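Local coordinates for designed Anbu Protein (PDB 5LOY) that forms helical assemblies as a designed ancestral beta subunit of the proteasome family, and is probably a threonine-type N-terminal nucleophile hydrolase, at residues 5-10 and 137-142; 12-17 and 192-197; 39-44 and 116-121. All coordinates share one frame; numbering follows the deposited sequence.

Contact 1 of 3, residues 5-10 and 137-142; sequences GIRLDE and ATPDTP
Arg7 N donates to Pro142 O across 2.8 Å, the one hydrogen bond between strand 5-8 and the loop 137-142, with an N-H...O angle of 156°. The same oxygen is packed by carbon from the strand side: Arg7 CB comes within 3.6 Å of Pro142 O, and Ile6 CA lies only slightly farther away. In return, Pro142 CB rests 3.7 Å from Arg7 O, the CB edge of the proline touching the strand backbone there. The loop links strand 134-136, at the rim of one sheet, to strand 143-147 of the other; the bond at Arg7 continues the antiparallel pairing of strands 2-8 and 143-147, to which Gly5 and Phe144 also belong. Within the loop an ST motif tightens the bend, Thr138 OG1 accepting from Thr141 N at 3.3 Å, while Thr138 N donates to Thr141 O. With CG anti to its backbone N (chi1 -169°) and an extended chain, Arg7 reaches out toward the Ala137-Pro139 end of the loop. Its NH1 stands a loose 3.8 Å from Ala137 O, with Pro139 CD at the guanidinium edge, whereas NH2 is hydrogen-bonded to Pro123 O.

Contact 2 of 3, residues 12-17 and 192-197; sequences LVFASD and DLLVYE
Phe14 and Leu194 lie side by side at the middle of two antiparallel strands, the ring carbon CD2 of Phe14 meeting the methyl CD2 of Leu194 at 4.1 Å. As a directly paired couple they rise from the same face of the sheet; there Phe14 CG leans beside its own backbone N (chi1 -57°) while Leu194 CG is anti to its N, which brings the two CD2 atoms together. On that face Leu12 adds a second apolar pair, setting CD1 4.1 Å from CD2 of the Tyr196 ring. The other face carries Val13, Ala15, Leu193 and Val195, where the Leu193 methyl CD1 bridges the facing strand, lying 4.2 Å from both Val13 CG1 and Ala15 CB.

Six backbone hydrogen bonds hold this register, two each at Leu12-Tyr196, Phe14-Leu194 and Ser16-Asp192; the strand axes run 4.8 Å apart at 175°. The Val13-Val195 and Ala15-Leu193 pairs are non-hydrogen-bonded, and at the second of them Ala15 CA approaches Asp192 O to 3.2 Å, a CA-H...O contact. At the polar end a water accepts from Ser16 OG at 2.9 Å and donates to Asp17 O and Asp192 OD2, fastening the two strands together. Asp192 OD1 forms a salt bridge with Arg31. Asp17 OD2 is hydrogen-bonded to the terminal N of Thr1, as would be consistent with the nucleophile site of the proteasome family.

This is the alpha-beta-beta-alpha sandwich of that superfamily: Phe14, Leu194 and Tyr196 pack on strands 33-38 and 42-50 of the second sheet, Val13 and Ala15 lean on helix 166-183, and Leu193 and Val195 meet Trp239 of the second subunit.

Contact 3 of 3, residues 39-44 and 116-121; sequences PGERVI and GQIAGE
Strands 42-44 and 116-118 run antiparallel, their axes 4.8 Å apart and 152° between directions, joined by Val43 N to Gln117 O, Gln117 N to Val43 O and, just beyond, Ala119 N to Glu41 O. Arg42 and Ile118 form a non-hydrogen-bonded pair and stand side by side: Ile118 CG1 lies over the centre of the guanidinium, 3.9 Å above its plane, and CD1 follows at 3.8 Å from NH1. Arg42 gets there because its CG sits between the backbone N and carbonyl carbon (chi1 67°) and the chain bends again at chi3. Glu41 OE2 makes a salt bridge with Arg42 NE at 3.2 Å, its OE1 lying at the guanidinium edge, while NH1 donates to Ala76 O. An alanine in place of Arg42 would probably leave the Glu41 carboxylate without its mate and Ala76 O without this donor, and open a gap over Ile118 CG1 and CD1 where the guanidinium lay.

Glu41 and Arg42 together face Val38, a classic beta bulge at the start of strand 42-50, on its side toward strand 33-38 in the second sheet of the sandwich. A CB on Gly116 would clash with Val43 O, which lies 3.1 Å from Gly116 CA. From Ile118 to Glu121 the chain reverses in a type II turn with Gly120 at positive phi. Gln117 NE2 closes it on Glu121 O at 2.9 Å, and Gln117 OE1 is held by Asp199 N and Tyr196 OH.

In the fold
Contacts 1 and 2 share one sheet through the neighbouring strands 2-8 and 11-21: Ile6 N lies 2.9 Å from Val13 O, a probable hydrogen bond, with the centres of the two contacts about 13 Å apart. Contact 3 belongs to the facing sheet, its centre about 16 Å from that of contact 2, which it touches where Tyr196 CE1 packs 3.8 Å from Val43 CG2 and Leu12 CD1 comes 3.5 Å from Gly116 N. Contacts 1 and 3 do not touch, their nearest atoms being about 7 Å apart. Of the three, contact 2 is the one that binds the N-terminal Thr1, the probable nucleophile, through Asp17.

Contact 1 of 3, residues 5-10 and 137-142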
loop_
_atom_site.group_PDB
_atom_site.type_symbol
_atom_site.label_atom_id
_atom_site.label_comp_id
_atom_site.label_asym_id
_atom_site.label_seq_id
_atom_site.Cartn_x
_atom_site.Cartn_y
_atom_site.Cartn_z
ATOM N N GLY A 5 8.456 12.919 3.650
ATOM C CA GLY A 5 8.757 14.343 3.615
ATOM C C GLY A 5 7.694 15.032 2.814
ATOM O O GLY A 5 7.264 14.518 1.758
ATOM N N ILE A 6 7.251 16.194 3.311
ATOM C CA ILE A 6 6.127 16.933 2.692
ATOM C C ILE A 6 6.490 18.373 2.543
ATOM O O ILE A 6 7.024 18.967 3.450
ATOM C CB ILE A 6 4.849 16.870 3.536
ATOM C CG1 ILE A 6 4.472 15.438 3.823
ATOM C CG2 ILE A 6 3.683 17.501 2.805
ATOM C CD1 ILE A 6 3.297 15.328 4.763
ATOM N N ARG A 7 6.161 18.950 1.404
ATOM C CA ARG A 7 6.484 20.340 1.116
ATOM C C ARG A 7 5.239 21.205 0.832
ATOM O O ARG A 7 4.440 20.894 -0.039
ATOM C CB ARG A 7 7.391 20.370 -0.086
ATOM C CG ARG A 7 7.996 21.736 -0.323
ATOM C CD ARG A 7 8.240 21.936 -1.789
ATOM N NE ARG A 7 9.035 23.125 -2.033
ATOM C CZ ARG A 7 9.080 23.762 -3.210
ATOM N NH1 ARG A 7 8.372 23.321 -4.255
ATOM N NH2 ARG A 7 9.831 24.856 -3.334
ATOM N N LEU A 8 5.092 22.306 1.557
ATOM C CA LEU A 8 3.909 23.159 1.482
ATOM C C LEU A 8 4.322 24.600 1.342
ATOM O O LEU A 8 5.460 24.955 1.626
ATOM C CB LEU A 8 3.108 23.005 2.767
ATOM C CG LEU A 8 2.990 21.547 3.192
ATOM C CD1 LEU A 8 2.962 21.429 4.689
ATOM C CD2 LEU A 8 1.780 20.915 2.565
ATOM N N ASP A 9 3.390 25.446 0.926
ATOM C CA ASP A 9 3.664 26.870 0.863
ATOM C C ASP A 9 4.128 27.377 2.218
ATOM O O ASP A 9 5.061 28.168 2.294
ATOM C CB ASP A 9 2.431 27.664 0.395
ATOM C CG ASP A 9 2.109 27.451 -1.100
ATOM O OD1 ASP A 9 2.889 26.758 -1.810
ATOM O OD2 ASP A 9 1.056 27.964 -1.565
ATOM N N GLU A 10 3.503 26.884 3.286
ATOM C CA GLU A 10 3.812 27.315 4.656
ATOM C C GLU A 10 5.143 26.783 5.224
ATOM O O GLU A 10 5.600 27.289 6.235
ATOM C CB GLU A 10 2.675 26.880 5.609
ATOM C CG GLU A 10 1.449 27.795 5.677
ATOM C CD GLU A 10 0.387 27.342 6.712
ATOM O OE1 GLU A 10 0.676 26.494 7.618
ATOM O OE2 GLU A 10 -0.776 27.842 6.627
ATOM N N ALA A 137 10.849 17.760 -5.347
ATOM C CA ALA A 137 9.394 17.913 -5.247
ATOM C C ALA A 137 8.910 19.207 -5.888
ATOM O O ALA A 137 9.628 20.190 -5.906
ATOM C CB ALA A 137 8.969 17.869 -3.800
ATOM N N THR A 138 7.679 19.183 -6.387
ATOM C CA THR A 138 7.048 20.333 -7.024
ATOM C C THR A 138 5.632 20.530 -6.439
ATOM O O THR A 138 5.162 19.725 -5.659
ATOM C CB THR A 138 6.930 20.153 -8.565
ATOM O OG1 THR A 138 6.094 19.020 -8.859
ATOM C CG2 THR A 138 8.299 19.982 -9.216
ATOM N N PRO A 139 4.953 21.622 -6.810
ATOM C CA PRO A 139 3.548 21.762 -6.407
ATOM C C PRO A 139 2.663 20.572 -6.799
ATOM O O PRO A 139 1.776 20.173 -6.026
ATOM C CB PRO A 139 3.106 23.023 -7.141
ATOM C CG PRO A 139 4.354 23.844 -7.250
ATOM C CD PRO A 139 5.480 22.867 -7.411
ATOM N N ASP A 140 2.927 19.979 -7.953
ATOM C CA ASP A 140 2.145 18.820 -8.403
ATOM C C ASP A 140 2.503 17.499 -7.753
ATOM O O ASP A 140 1.669 16.627 -7.667
ATOM C CB ASP A 140 2.274 18.680 -9.902
ATOM C CG ASP A 140 1.816 19.917 -10.617
ATOM O OD1 ASP A 140 0.599 20.236 -10.489
ATOM O OD2 ASP A 140 2.675 20.560 -11.262
ATOM N N THR A 141 3.744 17.342 -7.325
ATOM C CA THR A 141 4.152 16.174 -6.526
ATOM C C THR A 141 4.857 16.707 -5.271
ATOM O O THR A 141 6.077 16.809 -5.222
ATOM C CB THR A 141 5.071 15.221 -7.323
ATOM O OG1 THR A 141 4.382 14.726 -8.476
ATOM C CG2 THR A 141 5.516 14.062 -6.450
ATOM N N PRO A 142 4.064 17.088 -4.262
ATOM C CA PRO A 142 4.537 17.784 -3.067
ATOM C C PRO A 142 5.029 16.900 -1.920
ATOM O O PRO A 142 5.463 17.434 -0.901
ATOM C CB PRO A 142 3.290 18.542 -2.612
ATOM C CG PRO A 142 2.177 17.608 -2.966
ATOM C CD PRO A 142 2.595 16.964 -4.262
#

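Contact 2 of 3, residues 12-17 and 192-197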
loop_
_atom_site.group_PDB
_atom_site.type_symbol
_atom_site.label_atom_id
_atom_site.label_comp_id
_atom_site.label_asym_id
_atom_site.label_seq_id
_atom_site.Cartn_x
_atom_site.Cartn_y
_atom_site.Cartn_z
ATOM N N LEU A 12 7.700 22.826 5.730
ATOM C CA LEU A 12 8.008 21.406 5.510
ATOM C C LEU A 12 7.620 20.571 6.724
ATOM O O LEU A 12 7.708 21.032 7.870
ATOM C CB LEU A 12 9.499 21.202 5.290
ATOM C CG LEU A 12 10.202 21.931 4.149
ATOM C CD1 LEU A 12 11.706 21.993 4.382
ATOM C CD2 LEU A 12 9.917 21.247 2.820
ATOM N N VAL A 13 7.255 19.323 6.469
ATOM C CA VAL A 13 6.977 18.355 7.521
ATOM C C VAL A 13 7.717 17.037 7.233
ATOM O O VAL A 13 7.660 16.525 6.114
ATOM C CB VAL A 13 5.480 18.049 7.574
ATOM C CG1 VAL A 13 5.195 16.971 8.606
ATOM C CG2 VAL A 13 4.691 19.302 7.883
ATOM N N PHE A 14 8.401 16.503 8.226
ATOM C CA PHE A 14 9.135 15.248 8.086
ATOM C C PHE A 14 8.738 14.285 9.172
ATOM O O PHE A 14 8.610 14.679 10.338
ATOM C CB PHE A 14 10.641 15.467 8.232
ATOM C CG PHE A 14 11.212 16.461 7.266
ATOM C CD1 PHE A 14 11.656 16.053 6.038
ATOM C CD2 PHE A 14 11.365 17.799 7.622
ATOM C CE1 PHE A 14 12.212 16.960 5.153
ATOM C CE2 PHE A 14 11.934 18.705 6.752
ATOM C CZ PHE A 14 12.354 18.283 5.512
ATOM N N ALA A 15 8.593 13.009 8.815
ATOM C CA ALA A 15 8.314 11.988 9.816
ATOM C C ALA A 15 8.986 10.682 9.475
ATOM O O ALA A 15 9.096 10.322 8.302
ATOM C CB ALA A 15 6.818 11.784 9.926
ATOM N N SER A 16 9.414 9.955 10.489
ATOM C CA SER A 16 10.055 8.663 10.265
ATOM C C SER A 16 9.844 7.749 11.439
ATOM O O SER A 16 9.752 8.225 12.555
ATOM C CB SER A 16 11.566 8.844 10.047
ATOM O OG SER A 16 12.157 9.455 11.180
ATOM N N ASP A 17 9.793 6.442 11.190
ATOM C CA ASP A 17 9.678 5.450 12.261
ATOM C C ASP A 17 11.078 4.970 12.665
ATOM O O ASP A 17 12.074 5.566 12.248
ATOM C CB ASP A 17 8.832 4.270 11.805
ATOM C CG ASP A 17 9.636 3.249 11.009
ATOM O OD1 ASP A 17 10.459 3.699 10.176
ATOM O OD2 ASP A 17 9.466 2.013 11.241
ATOM N N ASP A 192 9.734 9.823 14.867
ATOM C CA ASP A 192 10.249 11.176 14.965
ATOM C C ASP A 192 9.405 12.059 14.039
ATOM O O ASP A 192 9.016 11.638 12.941
ATOM C CB ASP A 192 11.741 11.219 14.609
ATOM C CG ASP A 192 12.620 10.545 15.678
ATOM O OD1 ASP A 192 12.861 11.176 16.736
ATOM O OD2 ASP A 192 13.036 9.364 15.489
ATOM N N LEU A 193 9.079 13.249 14.529
ATOM C CA LEU A 193 8.285 14.209 13.798
ATOM C C LEU A 193 8.934 15.593 13.872
ATOM O O LEU A 193 9.277 16.062 14.969
ATOM C CB LEU A 193 6.891 14.287 14.400
ATOM C CG LEU A 193 5.985 15.373 13.789
ATOM C CD1 LEU A 193 5.606 15.007 12.352
ATOM C CD2 LEU A 193 4.732 15.578 14.632
ATOM N N LEU A 194 9.093 16.248 12.715
ATOM C CA LEU A 194 9.664 17.596 12.665
ATOM C C LEU A 194 8.844 18.476 11.747
ATOM O O LEU A 194 8.549 18.099 10.621
ATOM C CB LEU A 194 11.106 17.520 12.197
ATOM C CG LEU A 194 11.944 18.785 12.335
ATOM C CD1 LEU A 194 13.425 18.410 12.366
ATOM C CD2 LEU A 194 11.681 19.791 11.226
ATOM N N VAL A 195 8.471 19.642 12.252
ATOM C CA VAL A 195 7.655 20.602 11.513
ATOM C C VAL A 195 8.411 21.911 11.412
ATOM O O VAL A 195 8.774 22.491 12.426
ATOM C CB VAL A 195 6.303 20.870 12.223
ATOM C CG1 VAL A 195 5.531 21.987 11.512
ATOM C CG2 VAL A 195 5.468 19.611 12.264
ATOM N N TYR A 196 8.655 22.364 10.178
ATOM C CA TYR A 196 9.538 23.518 9.898
ATOM C C TYR A 196 8.735 24.642 9.266
ATOM O O TYR A 196 8.104 24.426 8.232
ATOM C CB TYR A 196 10.706 23.100 8.953
ATOM C CG TYR A 196 11.525 24.291 8.497
ATOM C CD1 TYR A 196 12.465 24.871 9.344
ATOM C CD2 TYR A 196 11.314 24.878 7.269
ATOM C CE1 TYR A 196 13.177 25.979 8.962
ATOM C CE2 TYR A 196 12.022 26.005 6.876
ATOM C CZ TYR A 196 12.948 26.555 7.727
ATOM O OH TYR A 196 13.665 27.681 7.370
ATOM N N GLU A 197 8.762 25.830 9.866
ATOM C CA GLU A 197 8.086 26.999 9.298
ATOM C C GLU A 197 8.948 27.770 8.288
ATOM O O GLU A 197 10.074 28.166 8.588
ATOM C CB GLU A 197 7.695 27.995 10.394
ATOM C CG GLU A 197 6.512 27.605 11.274
ATOM C CD GLU A 197 6.162 28.688 12.310
ATOM O OE1 GLU A 197 6.691 29.830 12.253
ATOM O OE2 GLU A 197 5.357 28.390 13.212
HETATM O O HOH W 1 13.411 7.795 13.259
#

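Contact 3 of 3, residues 39-44 and 116-121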
loop_
_atom_site.group_PDB
_atom_site.type_symbol
_atom_site.label_atom_id
_atom_site.label_comp_id
_atom_site.label_asym_id
_atom_site.label_seq_id
_atom_site.Cartn_x
_atom_site.Cartn_y
_atom_site.Cartn_z
ATOM N N PRO A 39 21.431 27.875 13.322
ATOM C CA PRO A 39 20.217 28.662 13.590
ATOM C C PRO A 39 20.342 30.066 13.018
ATOM O O PRO A 39 21.371 30.709 13.210
ATOM C CB PRO A 39 20.135 28.688 15.122
ATOM C CG PRO A 39 21.036 27.585 15.591
ATOM C CD PRO A 39 22.133 27.505 14.567
ATOM N N GLY A 40 19.316 30.502 12.290
ATOM C CA GLY A 40 19.343 31.776 11.586
ATOM C C GLY A 40 20.037 31.797 10.222
ATOM O O GLY A 40 20.045 32.843 9.580
ATOM N N GLU A 41 20.634 30.687 9.770
ATOM C CA GLU A 41 21.201 30.617 8.412
ATOM C C GLU A 41 20.675 29.393 7.616
ATOM O O GLU A 41 20.393 29.547 6.426
ATOM C CB GLU A 41 22.752 30.767 8.372
ATOM C CG GLU A 41 23.562 29.510 7.929
ATOM C CD GLU A 41 23.959 29.365 6.404
ATOM O OE1 GLU A 41 23.187 29.635 5.427
ATOM O OE2 GLU A 41 25.102 28.894 6.171
ATOM N N ARG A 42 20.517 28.215 8.230
ATOM C CA ARG A 42 19.934 27.055 7.520
ATOM C C ARG A 42 19.459 25.921 8.420
ATOM O O ARG A 42 19.957 25.731 9.510
ATOM C CB ARG A 42 20.951 26.441 6.551
ATOM C CG ARG A 42 22.147 25.793 7.249
ATOM C CD ARG A 42 23.144 25.173 6.289
ATOM N NE ARG A 42 23.627 26.163 5.340
ATOM C CZ ARG A 42 24.190 25.911 4.161
ATOM N NH1 ARG A 42 24.375 24.670 3.730
ATOM N NH2 ARG A 42 24.559 26.918 3.395
ATOM N N VAL A 43 18.522 25.150 7.904
ATOM C CA VAL A 43 18.100 23.898 8.495
ATOM C C VAL A 43 18.028 22.847 7.397
ATOM O O VAL A 43 17.366 23.055 6.389
ATOM C CB VAL A 43 16.699 24.007 9.113
ATOM C CG1 VAL A 43 16.255 22.673 9.681
ATOM C CG2 VAL A 43 16.675 25.056 10.195
ATOM N N ILE A 44 18.704 21.718 7.602
ATOM C CA ILE A 44 18.669 20.597 6.656
ATOM C C ILE A 44 18.318 19.308 7.376
ATOM O O ILE A 44 18.911 19.001 8.402
ATOM C CB ILE A 44 20.028 20.443 5.981
ATOM C CG1 ILE A 44 20.264 21.644 5.075
ATOM C CG2 ILE A 44 20.077 19.161 5.165
ATOM C CD1 ILE A 44 21.665 21.703 4.544
ATOM N N GLY A 116 14.930 21.014 3.417
ATOM C CA GLY A 116 15.259 22.102 4.316
ATOM C C GLY A 116 15.220 23.451 3.631
ATOM O O GLY A 116 14.624 23.590 2.571
ATOM N N GLN A 117 15.873 24.439 4.245
ATOM C CA GLN A 117 15.923 25.779 3.699
ATOM C C GLN A 117 17.264 26.421 4.014
ATOM O O GLN A 117 17.768 26.316 5.117
ATOM C CB GLN A 117 14.777 26.629 4.236
ATOM C CG GLN A 117 14.805 28.045 3.693
ATOM C CD GLN A 117 13.535 28.825 3.969
ATOM O OE1 GLN A 117 12.841 28.599 4.957
ATOM N NE2 GLN A 117 13.243 29.765 3.107
ATOM N N ILE A 118 17.828 27.094 3.021
ATOM C CA ILE A 118 19.078 27.834 3.170
ATOM C C ILE A 118 18.738 29.298 2.945
ATOM O O ILE A 118 17.977 29.599 2.057
ATOM C CB ILE A 118 20.100 27.309 2.154
ATOM C CG1 ILE A 118 20.586 25.929 2.611
ATOM C CG2 ILE A 118 21.262 28.258 2.008
ATOM C CD1 ILE A 118 21.327 25.133 1.549
ATOM N N ALA A 119 19.238 30.204 3.776
ATOM C CA ALA A 119 18.832 31.624 3.709
ATOM C C ALA A 119 18.820 32.176 2.271
ATOM O O ALA A 119 19.775 31.943 1.518
ATOM C CB ALA A 119 19.754 32.471 4.569
ATOM N N GLY A 120 17.737 32.883 1.902
ATOM C CA GLY A 120 17.594 33.516 0.570
ATOM C C GLY A 120 17.239 32.569 -0.580
ATOM O O GLY A 120 17.504 32.832 -1.743
ATOM N N GLU A 121 16.658 31.441 -0.235
ATOM C CA GLU A 121 16.327 30.387 -1.180
ATOM C C GLU A 121 15.023 29.840 -0.528
ATOM O O GLU A 121 14.876 29.889 0.692
ATOM C CB GLU A 121 17.509 29.375 -1.220
ATOM C CG GLU A 121 17.499 28.244 -2.267
ATOM C CD GLU A 121 18.098 26.895 -1.769
ATOM O OE1 GLU A 121 17.639 26.345 -0.720
ATOM O OE2 GLU A 121 18.982 26.349 -2.449
#